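Long-range contacts in putative uncharacterized protein (Coprinopsis cinerea, PDB 3W9A), which probably hydrolyses beta-glucans, as the catalytic domain of a fungal glycoside hydrolase of family 131 built on a beta-jelly roll: residues 41-46 against 65-70; 17-22 against 30-35. All coordinates share one frame; numbering follows the deposited sequence.

Contact 2 (17-22 against 30-35) closes before contact 1 (41-46 against 65-70) opens, so the two follow one another along the chain, with strands 30-34 and 44-47 in succession. Their centres lie about 13 Å apart, on the same side of the chain's centre. They belong to different antiparallel sheets of the beta-jelly roll: strands 44-47 and 61-66 are paired in one, while 30-34 pairs with 77-83 in the other. Packing joins them directly, since Leu44 CD1 is 3.5 Å from Trp32 CZ2 and Leu46 CD1 is 3.8 Å from Phe18 CE2. The apolar residues of strand 44-47 thus bring the two sheets and helix 15-18 together within the family 131 catalytic domain.

Contact 1: 41-46 against 65-70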
loop_
_atom_site.group_PDB
_atom_site.type_symbol
_atom_site.label_atom_id
_atom_site.label_comp_id
_atom_site.label_asym_id
_atom_site.label_seq_id
_atom_site.Cartn_x
_atom_site.Cartn_y
_atom_site.Cartn_z
ATOM N N SER A 41 -17.090 -6.464 -3.363
ATOM C CA SER A 41 -16.812 -6.167 -4.772
ATOM C C SER A 41 -17.006 -4.682 -5.184
ATOM O O SER A 41 -16.580 -4.303 -6.256
ATOM C CB SER A 41 -17.666 -7.040 -5.678
ATOM O OG SER A 41 -19.002 -6.593 -5.621
ATOM N N ARG A 42 -17.656 -3.868 -4.354
ATOM C CA ARG A 42 -17.683 -2.414 -4.568
ATOM C C ARG A 42 -16.310 -1.763 -4.252
ATOM O O ARG A 42 -15.982 -0.694 -4.783
ATOM C CB ARG A 42 -18.765 -1.779 -3.704
ATOM C CG ARG A 42 -19.051 -0.323 -4.026
ATOM C CD ARG A 42 -20.098 0.256 -3.094
ATOM N NE ARG A 42 -21.363 -0.458 -3.196
ATOM C CZ ARG A 42 -22.409 -0.243 -2.404
ATOM N NH1 ARG A 42 -22.345 0.656 -1.435
ATOM N NH2 ARG A 42 -23.526 -0.940 -2.580
ATOM N N TYR A 43 -15.509 -2.421 -3.408
ATOM C CA TYR A 43 -14.272 -1.830 -2.879
ATOM C C TYR A 43 -12.977 -2.555 -3.253
ATOM O O TYR A 43 -11.919 -1.930 -3.372
ATOM C CB TYR A 43 -14.365 -1.759 -1.361
ATOM C CG TYR A 43 -15.665 -1.191 -0.848
ATOM C CD1 TYR A 43 -16.062 0.119 -1.172
ATOM C CD2 TYR A 43 -16.492 -1.948 -0.050
ATOM C CE1 TYR A 43 -17.251 0.638 -0.701
ATOM C CE2 TYR A 43 -17.685 -1.447 0.412
ATOM C CZ TYR A 43 -18.068 -0.164 0.077
ATOM O OH TYR A 43 -19.252 0.312 0.571
ATOM N N LEU A 44 -13.058 -3.868 -3.416
ATOM C CA LEU A 44 -11.884 -4.685 -3.707
ATOM C C LEU A 44 -12.130 -5.589 -4.896
ATOM O O LEU A 44 -13.075 -6.367 -4.905
ATOM C CB LEU A 44 -11.491 -5.519 -2.478
ATOM C CG LEU A 44 -11.074 -4.732 -1.231
ATOM C CD1 LEU A 44 -10.900 -5.672 -0.051
ATOM C CD2 LEU A 44 -9.801 -3.891 -1.448
ATOM N N ASN A 45 -11.280 -5.467 -5.911
ATOM C CA ASN A 45 -11.359 -6.319 -7.081
ATOM C C ASN A 45 -9.984 -6.792 -7.514
ATOM O O ASN A 45 -8.981 -6.107 -7.316
ATOM C CB ASN A 45 -12.065 -5.598 -8.230
ATOM C CG ASN A 45 -13.505 -5.316 -7.917
ATOM O OD1 ASN A 45 -13.856 -4.217 -7.457
ATOM N ND2 ASN A 45 -14.347 -6.331 -8.072
ATOM N N LEU A 46 -9.962 -7.968 -8.130
ATOM C CA LEU A 46 -8.743 -8.683 -8.466
ATOM C C LEU A 46 -8.729 -9.042 -9.947
ATOM O O LEU A 46 -9.760 -9.435 -10.495
ATOM C CB LEU A 46 -8.677 -9.951 -7.624
ATOM C CG LEU A 46 -8.695 -9.743 -6.101
ATOM C CD1 LEU A 46 -9.587 -10.761 -5.393
ATOM C CD2 LEU A 46 -7.284 -9.769 -5.546
ATOM N N THR A 65 -10.959 0.396 -4.522
ATOM C CA THR A 65 -11.891 1.464 -4.872
ATOM C C THR A 65 -12.507 2.131 -3.639
ATOM O O THR A 65 -13.066 1.464 -2.762
ATOM C CB THR A 65 -13.025 0.954 -5.816
ATOM O OG1 THR A 65 -12.465 0.456 -7.036
ATOM C CG2 THR A 65 -14.035 2.075 -6.151
ATOM N N ILE A 66 -12.441 3.460 -3.608
ATOM C CA ILE A 66 -13.195 4.254 -2.646
ATOM C C ILE A 66 -14.316 5.017 -3.345
ATOM O O ILE A 66 -14.129 5.587 -4.420
ATOM C CB ILE A 66 -12.290 5.214 -1.845
ATOM C CG1 ILE A 66 -11.423 6.066 -2.784
ATOM C CG2 ILE A 66 -11.458 4.419 -0.840
ATOM C CD1 ILE A 66 -10.663 7.198 -2.123
ATOM N N ASP A 67 -15.513 4.960 -2.775
ATOM C CA ASP A 67 -16.605 5.803 -3.251
ATOM C C ASP A 67 -17.292 6.405 -2.048
ATOM O O ASP A 67 -16.810 6.233 -0.915
ATOM C CB ASP A 67 -17.574 5.034 -4.173
ATOM C CG ASP A 67 -18.355 3.940 -3.457
ATOM O OD1 ASP A 67 -18.383 3.864 -2.209
ATOM O OD2 ASP A 67 -18.941 3.119 -4.176
ATOM N N THR A 68 -18.403 7.107 -2.284
ATOM C CA THR A 68 -19.099 7.812 -1.227
ATOM C C THR A 68 -19.667 6.880 -0.163
ATOM O O THR A 68 -19.905 7.316 0.943
ATOM C CB THR A 68 -20.246 8.707 -1.747
ATOM O OG1 THR A 68 -21.268 7.908 -2.347
ATOM C CG2 THR A 68 -19.738 9.678 -2.726
ATOM N N THR A 69 -19.850 5.599 -0.483
ATOM C CA THR A 69 -20.318 4.632 0.515
ATOM C C THR A 69 -19.202 3.967 1.323
ATOM O O THR A 69 -19.491 3.129 2.174
ATOM C CB THR A 69 -21.129 3.511 -0.129
ATOM O OG1 THR A 69 -20.235 2.597 -0.810
ATOM C CG2 THR A 69 -22.181 4.082 -1.096
ATOM N N ALA A 70 -17.945 4.322 1.057
ATOM C CA ALA A 70 -16.797 3.656 1.688
ATOM C C ALA A 70 -16.481 4.287 3.038
ATOM O O ALA A 70 -15.434 4.890 3.235
ATOM C CB ALA A 70 -15.579 3.728 0.774
#
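The Tyr43 ring meets segment 65-70 with its edge: Thr65 O and Asp67 OD1 lie there in the ring plane, and Thr69 OG1 sits near that plane by the hydroxyl. Over the centre of one face lies Arg42 CB, 4.0 Å above the plane. The Arg42 guanidinium likewise uses its edge, with Thr69 OG1 only 5° out of its plane. A bend at chi3 (-60°) sets NE off the otherwise extended chain, and Arg42 NH1 gives Thr69 OG1 a hydrogen bond of 2.9 Å. Tyr43 OH, also hydrogen-bonded to Gly38 N, donates to the same Thr69 OG1 at 2.8 Å. Thr69 OG1 in turn donates to Asp67 OD1 at 2.6 Å, on the syn side of the carboxylate, so three bonds grip this hydroxyl. Asp67 OD1 also accepts from Thr69 N, from above the carboxylate plane; this Asx turn lies within the type I turn from Asp67 to Ala70. Asp67 OD2 rests 3.3 Å from Arg42 CD, but its 4.4 Å separation from Arg42 NE is too long for a salt bridge. The backbone bond from Thr65 N to Tyr43 O (2.8 Å) lies just before strand 44-47, at the end of its antiparallel pairing with 61-66, and Thr65 OG1 is held by Asp214. A phenylalanine in place of Tyr43 would probably leave Thr69 OG1 without one of its two donors and Gly38 N without its acceptor. The bonds from Arg42 and Tyr43 through Thr69 to Asp67 tie the turn after strand 61-66 to the residues leading into strand 44-47, and the nearby guanidinium would probably stabilise the carboxylate's negative charge.

Contact 2: 17-22 against 30-35; sequences DFDRWS and YQWYIK
Trp21 and Trp32 both carry CG anti to their own backbone N (chi1 -177° and 174°); beyond CG, the Trp21 indole covers the backbone of strand 30-34, and the Trp32 indole has CD1 beside Phe18 CB. The Trp21 ring lies flat against the strand. Gln31 CA sits over the five-membered ring of Trp21, 3.7 Å from the centroid and 16° off the normal, a CH-pi contact. Trp32 N lies over the same face, displaced toward the rim, 3.4 Å from Trp21 CE3. Gln31 CB covers the six-membered part at 3.5 Å from Trp21 CZ2, and beyond it Trp21 CH2 touches Tyr33 CD2. The polar ends of Trp21 and Gln31 converge outside the contact, NE1 of the one and NE2 of the other both bonding to Gln84 OE1. In the jelly roll, strand 30-34 pairs antiparallel with 77-83, and the type I turn from Phe18 to Trp21 packs against strand 30-34. Water joins the two backbones: one molecule is 2.8 Å from both Phe18 O and Tyr30 O, and a second is bonded to Trp21 O and Trp32 O. Phe18 CB packs 3.7 Å from Trp32 CD1, while its ring is stacked on Tyr12 and brings CE1 to the Tyr30 ring. Asp19 runs beside the Trp32 indole, its OD1 in the ring plane at the edge and 3.6 Å from Trp32 NE1; Thr40 OG1 is hydrogen-bonded to both of those atoms. Lys35 CD lies over one face of the Trp32 indole, 3.4 Å above the plane and toward the rim.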
loop_
_atom_site.group_PDB
_atom_site.type_symbol
_atom_site.label_atom_id
_atom_site.label_comp_id
_atom_site.label_asym_id
_atom_site.label_seq_id
_atom_site.Cartn_x
_atom_site.Cartn_y
_atom_site.Cartn_z
ATOM N N ASP A 17 -13.408 -13.797 -1.554
ATOM C CA ASP A 17 -12.271 -14.393 -0.859
ATOM C C ASP A 17 -11.834 -13.550 0.343
ATOM O O ASP A 17 -11.461 -14.093 1.374
ATOM C CB ASP A 17 -11.091 -14.671 -1.817
ATOM C CG ASP A 17 -11.326 -15.892 -2.716
ATOM O OD1 ASP A 17 -12.123 -16.782 -2.343
ATOM O OD2 ASP A 17 -10.727 -15.955 -3.809
ATOM N N PHE A 18 -11.934 -12.231 0.247
ATOM C CA PHE A 18 -11.607 -11.375 1.389
ATOM C C PHE A 18 -12.640 -11.509 2.542
ATOM O O PHE A 18 -12.304 -11.306 3.709
ATOM C CB PHE A 18 -11.478 -9.920 0.949
ATOM C CG PHE A 18 -10.252 -9.634 0.134
ATOM C CD1 PHE A 18 -8.993 -9.593 0.730
ATOM C CD2 PHE A 18 -10.355 -9.376 -1.224
ATOM C CE1 PHE A 18 -7.861 -9.306 -0.019
ATOM C CE2 PHE A 18 -9.234 -9.086 -1.976
ATOM C CZ PHE A 18 -7.987 -9.043 -1.380
ATOM N N ASP A 19 -13.873 -11.882 2.207
ATOM C CA ASP A 19 -14.951 -12.055 3.196
ATOM C C ASP A 19 -14.799 -13.294 4.089
ATOM O O ASP A 19 -15.519 -13.438 5.063
ATOM C CB ASP A 19 -16.331 -12.090 2.512
ATOM C CG ASP A 19 -16.668 -10.780 1.787
ATOM O OD1 ASP A 19 -16.198 -9.706 2.226
ATOM O OD2 ASP A 19 -17.393 -10.811 0.776
ATOM N N ARG A 20 -13.896 -14.205 3.759
ATOM C CA ARG A 20 -13.683 -15.379 4.616
ATOM C C ARG A 20 -13.154 -14.976 5.982
ATOM O O ARG A 20 -13.448 -15.609 6.972
ATOM C CB ARG A 20 -12.715 -16.371 3.974
ATOM C CG ARG A 20 -13.342 -17.227 2.883
ATOM C CD ARG A 20 -12.482 -18.451 2.597
ATOM N NE ARG A 20 -11.195 -18.059 2.010
ATOM C CZ ARG A 20 -10.945 -17.965 0.701
ATOM N NH1 ARG A 20 -11.891 -18.247 -0.194
ATOM N NH2 ARG A 20 -9.737 -17.583 0.279
ATOM N N TRP A 21 -12.371 -13.906 6.022
ATOM C CA TRP A 21 -11.796 -13.428 7.264
ATOM C C TRP A 21 -12.869 -12.822 8.187
ATOM O O TRP A 21 -13.797 -12.153 7.725
ATOM C CB TRP A 21 -10.718 -12.382 6.957
ATOM C CG TRP A 21 -10.019 -11.890 8.163
ATOM C CD1 TRP A 21 -8.854 -12.370 8.688
ATOM C CD2 TRP A 21 -10.437 -10.819 9.012
ATOM N NE1 TRP A 21 -8.514 -11.659 9.813
ATOM C CE2 TRP A 21 -9.465 -10.695 10.034
ATOM C CE3 TRP A 21 -11.518 -9.930 8.992
ATOM C CZ2 TRP A 21 -9.558 -9.741 11.047
ATOM C CZ3 TRP A 21 -11.608 -8.976 9.982
ATOM C CH2 TRP A 21 -10.630 -8.891 11.005
ATOM N N SER A 22 -12.696 -13.028 9.487
ATOM C CA SER A 22 -13.457 -12.323 10.505
ATOM C C SER A 22 -12.639 -12.277 11.792
ATOM O O SER A 22 -11.610 -12.958 11.898
ATOM C CB SER A 22 -14.811 -12.987 10.761
ATOM O OG SER A 22 -14.677 -14.272 11.351
ATOM N N TYR A 30 -4.858 -11.277 5.189
ATOM C CA TYR A 30 -5.361 -9.898 5.253
ATOM C C TYR A 30 -6.616 -9.770 6.104
ATOM O O TYR A 30 -7.576 -10.518 5.915
ATOM C CB TYR A 30 -5.714 -9.416 3.852
ATOM C CG TYR A 30 -4.546 -9.048 2.977
ATOM C CD1 TYR A 30 -3.916 -7.814 3.110
ATOM C CD2 TYR A 30 -4.100 -9.899 1.979
ATOM C CE1 TYR A 30 -2.856 -7.453 2.278
ATOM C CE2 TYR A 30 -3.043 -9.534 1.146
ATOM C CZ TYR A 30 -2.438 -8.308 1.303
ATOM O OH TYR A 30 -1.397 -7.930 0.498
ATOM N N GLN A 31 -6.609 -8.790 7.005
ATOM C CA GLN A 31 -7.795 -8.423 7.778
ATOM C C GLN A 31 -8.627 -7.462 6.942
ATOM O O GLN A 31 -8.099 -6.539 6.331
ATOM C CB GLN A 31 -7.430 -7.755 9.071
ATOM C CG GLN A 31 -6.388 -8.485 9.885
ATOM C CD GLN A 31 -6.144 -7.854 11.229
ATOM O OE1 GLN A 31 -6.252 -6.644 11.402
ATOM N NE2 GLN A 31 -5.770 -8.670 12.180
ATOM N N TRP A 32 -9.929 -7.679 6.931
ATOM C CA TRP A 32 -10.792 -6.896 6.065
ATOM C C TRP A 32 -11.993 -6.453 6.912
ATOM O O TRP A 32 -12.944 -7.216 7.116
ATOM C CB TRP A 32 -11.188 -7.741 4.876
ATOM C CG TRP A 32 -12.207 -7.150 3.937
ATOM C CD1 TRP A 32 -13.291 -7.778 3.427
ATOM C CD2 TRP A 32 -12.218 -5.825 3.414
ATOM N NE1 TRP A 32 -13.987 -6.931 2.607
ATOM C CE2 TRP A 32 -13.337 -5.723 2.573
ATOM C CE3 TRP A 32 -11.360 -4.719 3.544
ATOM C CZ2 TRP A 32 -13.649 -4.560 1.884
ATOM C CZ3 TRP A 32 -11.665 -3.554 2.834
ATOM C CH2 TRP A 32 -12.789 -3.485 2.018
ATOM N N TYR A 33 -11.866 -5.258 7.475
ATOM C CA TYR A 33 -12.929 -4.642 8.294
ATOM C C TYR A 33 -13.036 -3.120 8.126
ATOM O O TYR A 33 -14.050 -2.561 8.475
ATOM C CB TYR A 33 -12.760 -4.985 9.780
ATOM C CG TYR A 33 -11.508 -4.432 10.426
ATOM C CD1 TYR A 33 -11.525 -3.227 11.110
ATOM C CD2 TYR A 33 -10.306 -5.117 10.340
ATOM C CE1 TYR A 33 -10.369 -2.717 11.704
ATOM C CE2 TYR A 33 -9.150 -4.621 10.929
ATOM C CZ TYR A 33 -9.176 -3.420 11.602
ATOM O OH TYR A 33 -8.005 -2.943 12.178
ATOM N N ILE A 34 -11.982 -2.450 7.636
ATOM C CA ILE A 34 -12.025 -1.011 7.428
ATOM C C ILE A 34 -12.670 -0.777 6.055
ATOM O O ILE A 34 -11.996 -0.678 5.048
ATOM C CB ILE A 34 -10.614 -0.366 7.527
ATOM C CG1 ILE A 34 -10.001 -0.629 8.904
ATOM C CG2 ILE A 34 -10.676 1.138 7.318
ATOM C CD1 ILE A 34 -8.581 -0.112 9.072
ATOM N N LYS A 35 -13.993 -0.716 6.028
ATOM C CA LYS A 35 -14.727 -0.675 4.782
ATOM C C LYS A 35 -16.120 -0.109 4.976
ATOM O O LYS A 35 -16.606 -0.024 6.110
ATOM C CB LYS A 35 -14.883 -2.097 4.270
ATOM C CG LYS A 35 -15.706 -2.968 5.194
ATOM C CD LYS A 35 -15.521 -4.441 4.915
ATOM C CE LYS A 35 -16.465 -5.276 5.764
ATOM N NZ LYS A 35 -16.052 -6.708 5.784
HETATM O O HOH W 1 -9.549 -10.921 3.920
HETATM O O HOH W 2 -14.001 -9.720 6.186
#